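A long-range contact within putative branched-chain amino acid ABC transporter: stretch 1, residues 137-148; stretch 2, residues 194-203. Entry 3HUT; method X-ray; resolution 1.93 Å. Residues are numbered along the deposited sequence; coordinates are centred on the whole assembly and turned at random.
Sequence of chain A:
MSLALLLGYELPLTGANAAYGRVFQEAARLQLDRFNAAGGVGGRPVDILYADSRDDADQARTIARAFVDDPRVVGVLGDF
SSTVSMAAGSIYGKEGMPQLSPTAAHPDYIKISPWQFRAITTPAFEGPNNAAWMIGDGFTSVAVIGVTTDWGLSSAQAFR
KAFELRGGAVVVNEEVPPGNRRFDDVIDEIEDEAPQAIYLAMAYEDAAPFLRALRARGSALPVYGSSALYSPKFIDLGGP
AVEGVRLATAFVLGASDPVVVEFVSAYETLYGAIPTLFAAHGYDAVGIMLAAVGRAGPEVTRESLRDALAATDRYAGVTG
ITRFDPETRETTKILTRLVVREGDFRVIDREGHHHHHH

Stretch 1 137-148: DGFTSVAVIGVT
Stretch 2 (194-203) APQAIYLAMA

Two neighbouring strands, 141-147 and a partner ending at Ala201, run parallel with their axes 28° apart and 4.6 Å at closest approach; the two stretches bury 776 Å² between them, both sides summed. Val142 pairs with Ala197, Ala143 with Ile198, Val144 with Tyr199, Ile145 with Leu200 and Gly146 with Ala201, at CA-CA distances of 4.2 to 5.1 Å.

Asp137 leaves the preceding helix without reaching the partner. Gly138 follows at phi/psi 96/2, where a CB would jam against the preceding carbonyl; its O accepts a hydrogen bond from water 1 (2.7 Å), which in turn accepts one from Gln196 NE2 (3.1 Å). Phe139 (-81/142, chi1 m, chi2 -71°) lays its ring face against Ala197, whose CB sits 3.9 Å from the ring centroid; a small methyl suits this CH-pi contact. Gln196 CB lies at the ring edge, 3.7 Å from Phe139 CD1.

At Thr140 (-128/-10, chi1 p) the Gln196 side chain (m, t, chi3 -42°; backbone -81/-26) ties down the strand entrance: Gln196 OE1 accepts from Thr140 N at 2.7 Å and from Ser141 N at 3.3 Å. Thr140 OG1 also hydrogen-bonds water 1 (2.6 Å). Ser141 (-142/129, chi1 p) returns the interaction, its O and OG accepting from Gln196 N at 3.1 and 3.2 Å.

Val142 to Val147 and Ala197 to Met202 are buried, and beta-branched Val and Ile suit such an extended, apolar interior. Val142 (-140/163, p) shares a face with Val144, Ala197, Tyr199 and Ala201; its CG2 lies 4.3 Å from Tyr199 CB. On the other face Ala143 (-110/133) is small enough for its CB to take Pro195 CG at 3.7 Å; its N donates to Ala197 O (2.9 Å) and its O accepts from Tyr199 N (2.8 Å), straddling Ile198 (-127/136). Val144 (-114/124, t) sets CG1 at the ring edge, 4.5 Å from Tyr199 CD2. Tyr199 (-116/124, t, chi2 70°) tolerates burial because its hydroxyl is bonded elsewhere in the structure.

Ile145 (-121/121, m, t), the most covered residue of its strand, straddles Leu200 (-104/114): its N donates to Tyr199 O (3.0 Å), its O accepts from Ala201 N (2.7 Å). Its CB packs on Leu200 CD2 (3.7 Å), CD1 on Ile198 CG2 (4.1 Å) and CG2 on CE of selenomethionine Met202 (3.2 Å); Ile198 and Leu200 are both m, t. Gly146 (-139/147) permits the close pairing with Ala201 (-98/72): an ideal CB would lie a tight 3.2 Å from Ala201 CB. Val147 (-77/151, p) closes the ladder, its N donating to Ala201 O (2.9 Å) and its CB 4.4 Å from Met202 CB. Thr148 points away.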

ATOM      1  N   ASP A 137       8.522   9.070  20.287  1.00 11.44           N
ATOM      2  CA  ASP A 137       9.827   8.588  20.728  1.00 10.10           C
ATOM      3  C   ASP A 137      10.667   9.690  21.361  1.00 10.85           C
ATOM      4  O   ASP A 137      11.843   9.481  21.669  1.00 11.59           O
ATOM      5  CB  ASP A 137      10.587   7.942  19.562  1.00  8.89           C
ATOM      6  CG  ASP A 137      10.087   6.545  19.252  1.00 12.74           C
ATOM      7  OD1 ASP A 137       9.187   6.074  19.978  1.00 14.17           O
ATOM      8  OD2 ASP A 137      10.588   5.914  18.294  1.00 12.14           O
ATOM      9  N   GLY A 138      10.070  10.869  21.530  1.00  8.57           N
ATOM     10  CA  GLY A 138      10.769  11.965  22.181  1.00  9.43           C
ATOM     11  C   GLY A 138      11.486  13.016  21.357  1.00 10.06           C
ATOM     12  O   GLY A 138      12.095  13.924  21.922  1.00 10.32           O
ATOM     13  N   PHE A 139      11.416  12.917  20.036  1.00 10.52           N
ATOM     14  CA  PHE A 139      12.092  13.880  19.178  1.00 10.57           C
ATOM     15  C   PHE A 139      11.314  15.175  19.014  1.00 11.85           C
ATOM     16  O   PHE A 139      10.083  15.167  18.923  1.00 10.22           O
ATOM     17  CB  PHE A 139      12.360  13.250  17.811  1.00  9.94           C
ATOM     18  CG  PHE A 139      13.303  12.085  17.874  1.00 10.66           C
ATOM     19  CD1 PHE A 139      14.656  12.288  18.130  1.00 10.77           C
ATOM     20  CD2 PHE A 139      12.831  10.783  17.737  1.00 10.01           C
ATOM     21  CE1 PHE A 139      15.529  11.208  18.252  1.00 12.27           C
ATOM     22  CE2 PHE A 139      13.693   9.694  17.858  1.00 11.67           C
ATOM     23  CZ  PHE A 139      15.046   9.906  18.117  1.00 11.39           C
ATOM     24  N   THR A 140      12.045  16.286  18.985  1.00 12.54           N
ATOM     25  CA  THR A 140      11.439  17.602  18.826  1.00 13.78           C
ATOM     26  C   THR A 140      12.078  18.389  17.689  1.00 13.33           C
ATOM     27  O   THR A 140      11.576  19.442  17.307  1.00 13.97           O
ATOM     28  CB  THR A 140      11.542  18.421  20.124  1.00 14.64           C
ATOM     29  OG1 THR A 140      12.902  18.446  20.568  1.00 15.85           O
ATOM     30  CG2 THR A 140      10.675  17.806  21.201  1.00 15.51           C
ATOM     31  N   SER A 141      13.191  17.883  17.159  1.00 12.04           N
ATOM     32  CA  SER A 141      13.864  18.539  16.038  1.00 14.10           C
ATOM     33  C   SER A 141      14.387  17.450  15.112  1.00 14.02           C
ATOM     34  O   SER A 141      15.061  16.519  15.552  1.00 16.30           O
ATOM     35  CB  SER A 141      15.034  19.403  16.514  1.00 13.88           C
ATOM     36  OG  SER A 141      16.155  18.600  16.831  1.00 19.26           O
ATOM     37  N   VAL A 142      14.080  17.566  13.827  1.00 14.00           N
ATOM     38  CA  VAL A 142      14.513  16.556  12.877  1.00 12.86           C
ATOM     39  C   VAL A 142      14.973  17.151  11.553  1.00 13.28           C
ATOM     40  O   VAL A 142      14.692  18.310  11.232  1.00 11.94           O
ATOM     41  CB  VAL A 142      13.356  15.562  12.596  1.00 13.82           C
ATOM     42  CG1 VAL A 142      12.227  16.286  11.870  1.00 11.70           C
ATOM     43  CG2 VAL A 142      13.853  14.366  11.785  1.00 14.45           C
ATOM     44  N   ALA A 143      15.694  16.339  10.793  1.00 12.33           N
ATOM     45  CA  ALA A 143      16.169  16.729   9.480  1.00 10.77           C
ATOM     46  C   ALA A 143      15.336  15.882   8.527  1.00 11.42           C
ATOM     47  O   ALA A 143      15.173  14.679   8.745  1.00  9.90           O
ATOM     48  CB  ALA A 143      17.653  16.393   9.327  1.00 10.25           C
ATOM     49  N   VAL A 144      14.781  16.503   7.494  1.00 10.46           N
ATOM     50  CA  VAL A 144      13.988  15.755   6.534  1.00 11.04           C
ATOM     51  C   VAL A 144      14.695  15.763   5.188  1.00 12.57           C
ATOM     52  O   VAL A 144      15.023  16.823   4.655  1.00 13.97           O
ATOM     53  CB  VAL A 144      12.588  16.360   6.343  1.00 11.84           C
ATOM     54  CG1 VAL A 144      11.830  15.568   5.276  1.00 12.00           C
ATOM     55  CG2 VAL A 144      11.821  16.353   7.668  1.00  9.58           C
ATOM     56  N   ILE A 145      14.947  14.577   4.655  1.00 11.99           N
ATOM     57  CA  ILE A 145      15.592  14.446   3.359  1.00 12.45           C
ATOM     58  C   ILE A 145      14.612  13.665   2.499  1.00 12.85           C
ATOM     59  O   ILE A 145      14.246  12.540   2.840  1.00 13.49           O
ATOM     60  CB  ILE A 145      16.911  13.662   3.456  1.00 13.14           C
ATOM     61  CG1 ILE A 145      17.820  14.297   4.505  1.00 13.35           C
ATOM     62  CG2 ILE A 145      17.608  13.655   2.099  1.00 12.68           C
ATOM     63  CD1 ILE A 145      19.143  13.587   4.659  1.00 18.73           C
ATOM     64  N   GLY A 146      14.177  14.259   1.394  1.00 12.58           N
ATOM     65  CA  GLY A 146      13.223  13.580   0.541  1.00 13.42           C
ATOM     66  C   GLY A 146      13.461  13.708  -0.953  1.00 13.97           C
ATOM     67  O   GLY A 146      13.937  14.736  -1.438  1.00 15.70           O
ATOM     68  N   VAL A 147      13.117  12.650  -1.682  1.00 13.02           N
ATOM     69  CA  VAL A 147      13.274  12.618  -3.129  1.00 13.68           C
ATOM     70  C   VAL A 147      12.149  13.441  -3.762  1.00 14.54           C
ATOM     71  O   VAL A 147      11.057  13.558  -3.198  1.00 14.57           O
ATOM     72  CB  VAL A 147      13.237  11.155  -3.656  1.00 14.81           C
ATOM     73  CG1 VAL A 147      11.876  10.533  -3.387  1.00 12.43           C
ATOM     74  CG2 VAL A 147      13.559  11.120  -5.141  1.00 14.06           C
ATOM     75  N   THR A 148      12.418  14.012  -4.930  1.00 14.09           N
ATOM     76  CA  THR A 148      11.439  14.847  -5.614  1.00 14.91           C
ATOM     77  C   THR A 148      10.390  14.123  -6.453  1.00 15.55           C
ATOM     78  O   THR A 148       9.851  14.693  -7.399  1.00 18.14           O
ATOM     79  CB  THR A 148      12.143  15.894  -6.500  1.00 16.95           C
ATOM     80  OG1 THR A 148      13.126  15.248  -7.316  1.00 13.40           O
ATOM     81  CG2 THR A 148      12.822  16.947  -5.638  1.00 16.12           C
ATOM     82  N   ALA A 194      22.538  20.381  13.762  1.00 20.89           N
ATOM     83  CA  ALA A 194      22.448  19.427  14.864  1.00 19.13           C
ATOM     84  C   ALA A 194      21.056  18.880  15.199  1.00 18.32           C
ATOM     85  O   ALA A 194      20.634  18.900  16.357  1.00 17.39           O
ATOM     86  CB  ALA A 194      23.074  20.037  16.123  1.00 20.53           C
ATOM     87  N   PRO A 195      20.323  18.378  14.194  1.00 15.77           N
ATOM     88  CA  PRO A 195      18.995  17.840  14.504  1.00 13.63           C
ATOM     89  C   PRO A 195      19.161  16.603  15.391  1.00 11.85           C
ATOM     90  O   PRO A 195      20.246  16.032  15.453  1.00  9.72           O
ATOM     91  CB  PRO A 195      18.433  17.501  13.123  1.00 14.12           C
ATOM     92  CG  PRO A 195      19.663  17.136  12.344  1.00 15.27           C
ATOM     93  CD  PRO A 195      20.643  18.211  12.765  1.00 15.22           C
ATOM     94  N   GLN A 196      18.099  16.194  16.080  1.00  9.95           N
ATOM     95  CA  GLN A 196      18.163  15.021  16.950  1.00  9.11           C
ATOM     96  C   GLN A 196      18.018  13.731  16.144  1.00  9.90           C
ATOM     97  O   GLN A 196      18.491  12.674  16.555  1.00  9.35           O
ATOM     98  CB  GLN A 196      17.053  15.062  17.998  1.00 11.07           C
ATOM     99  CG  GLN A 196      17.027  16.303  18.866  1.00 11.58           C
ATOM    100  CD  GLN A 196      15.815  16.319  19.775  1.00 15.91           C
ATOM    101  OE1 GLN A 196      14.710  15.981  19.349  1.00 13.71           O
ATOM    102  NE2 GLN A 196      16.012  16.717  21.031  1.00 14.54           N
ATOM    103  N   ALA A 197      17.357  13.819  14.998  1.00  8.56           N
ATOM    104  CA  ALA A 197      17.159  12.642  14.166  1.00 10.03           C
ATOM    105  C   ALA A 197      16.934  13.024  12.715  1.00 11.49           C
ATOM    106  O   ALA A 197      16.777  14.203  12.386  1.00 11.24           O
ATOM    107  CB  ALA A 197      15.975  11.828  14.680  1.00  8.96           C
ATOM    108  N   ILE A 198      16.908  12.007  11.858  1.00 10.68           N
ATOM    109  CA  ILE A 198      16.716  12.197  10.427  1.00 12.41           C
ATOM    110  C   ILE A 198      15.569  11.339   9.904  1.00 11.10           C
ATOM    111  O   ILE A 198      15.449  10.162  10.260  1.00 10.61           O
ATOM    112  CB  ILE A 198      17.995  11.798   9.650  1.00 13.63           C
ATOM    113  CG1 ILE A 198      19.186  12.606  10.164  1.00 14.33           C
ATOM    114  CG2 ILE A 198      17.790  12.018   8.149  1.00 14.61           C
ATOM    115  CD1 ILE A 198      20.519  12.175   9.579  1.00 16.24           C
ATOM    116  N   TYR A 199      14.720  11.937   9.072  1.00  8.26           N
ATOM    117  CA  TYR A 199      13.619  11.202   8.468  1.00  8.41           C
ATOM    118  C   TYR A 199      13.875  11.183   6.969  1.00  9.09           C
ATOM    119  O   TYR A 199      14.021  12.238   6.352  1.00  7.18           O
ATOM    120  CB  TYR A 199      12.267  11.873   8.729  1.00  8.89           C
ATOM    121  CG  TYR A 199      11.136  11.113   8.069  1.00  7.39           C
ATOM    122  CD1 TYR A 199      10.747   9.859   8.548  1.00  8.66           C
ATOM    123  CD2 TYR A 199      10.509  11.604   6.920  1.00  7.21           C
ATOM    124  CE1 TYR A 199       9.765   9.105   7.899  1.00  6.97           C
ATOM    125  CE2 TYR A 199       9.518  10.853   6.262  1.00  7.94           C
ATOM    126  CZ  TYR A 199       9.157   9.606   6.760  1.00  9.05           C
ATOM    127  OH  TYR A 199       8.196   8.846   6.122  1.00  9.97           O
ATOM    128  N   LEU A 200      13.932   9.990   6.385  1.00  8.13           N
ATOM    129  CA  LEU A 200      14.191   9.863   4.955  1.00  8.02           C
ATOM    130  C   LEU A 200      12.956   9.526   4.126  1.00  7.72           C
ATOM    131  O   LEU A 200      12.386   8.442   4.259  1.00  7.99           O
ATOM    132  CB  LEU A 200      15.253   8.783   4.706  1.00  7.58           C
ATOM    133  CG  LEU A 200      16.624   8.991   5.364  1.00  9.51           C
ATOM    134  CD1 LEU A 200      17.547   7.818   5.033  1.00  6.97           C
ATOM    135  CD2 LEU A 200      17.222  10.311   4.876  1.00  8.47           C
ATOM    136  N   ALA A 201      12.545  10.456   3.273  1.00  7.00           N
ATOM    137  CA  ALA A 201      11.414  10.216   2.394  1.00  7.27           C
ATOM    138  C   ALA A 201      12.042   9.816   1.070  1.00  8.88           C
ATOM    139  O   ALA A 201      12.061  10.603   0.118  1.00  7.78           O
ATOM    140  CB  ALA A 201      10.586  11.490   2.230  1.00  8.10           C
HETATM  141  N   MSE A 202      12.600   8.609   1.026  1.00  8.98           N
HETATM  142  CA  MSE A 202      13.224   8.126  -0.194  1.00 11.82           C
HETATM  143  C   MSE A 202      13.253   6.600  -0.239  1.00 11.03           C
HETATM  144  O   MSE A 202      12.906   5.926   0.740  1.00 10.55           O
HETATM  145  CB  MSE A 202      14.646   8.685  -0.343  1.00 16.10           C
HETATM  146  CG  MSE A 202      15.686   8.158   0.627  1.00 20.38           C
HETATM  147 SE   MSE A 202      17.425   9.020   0.365  1.00 33.63          SE
HETATM  148  CE  MSE A 202      17.106  10.549   1.453  1.00 23.74           C
ATOM    149  N   ALA A 203      13.663   6.063  -1.385  1.00  9.70           N
ATOM    150  CA  ALA A 203      13.704   4.622  -1.593  1.00  8.13           C
ATOM    151  C   ALA A 203      15.055   4.021  -1.233  1.00  7.60           C
ATOM    152  O   ALA A 203      16.062   4.724  -1.154  1.00  8.17           O
ATOM    153  CB  ALA A 203      13.341   4.296  -3.044  1.00  9.71           C
TER
HETATM  154  O   HOH W   1      13.215  16.413  22.225  1.00 27.48           O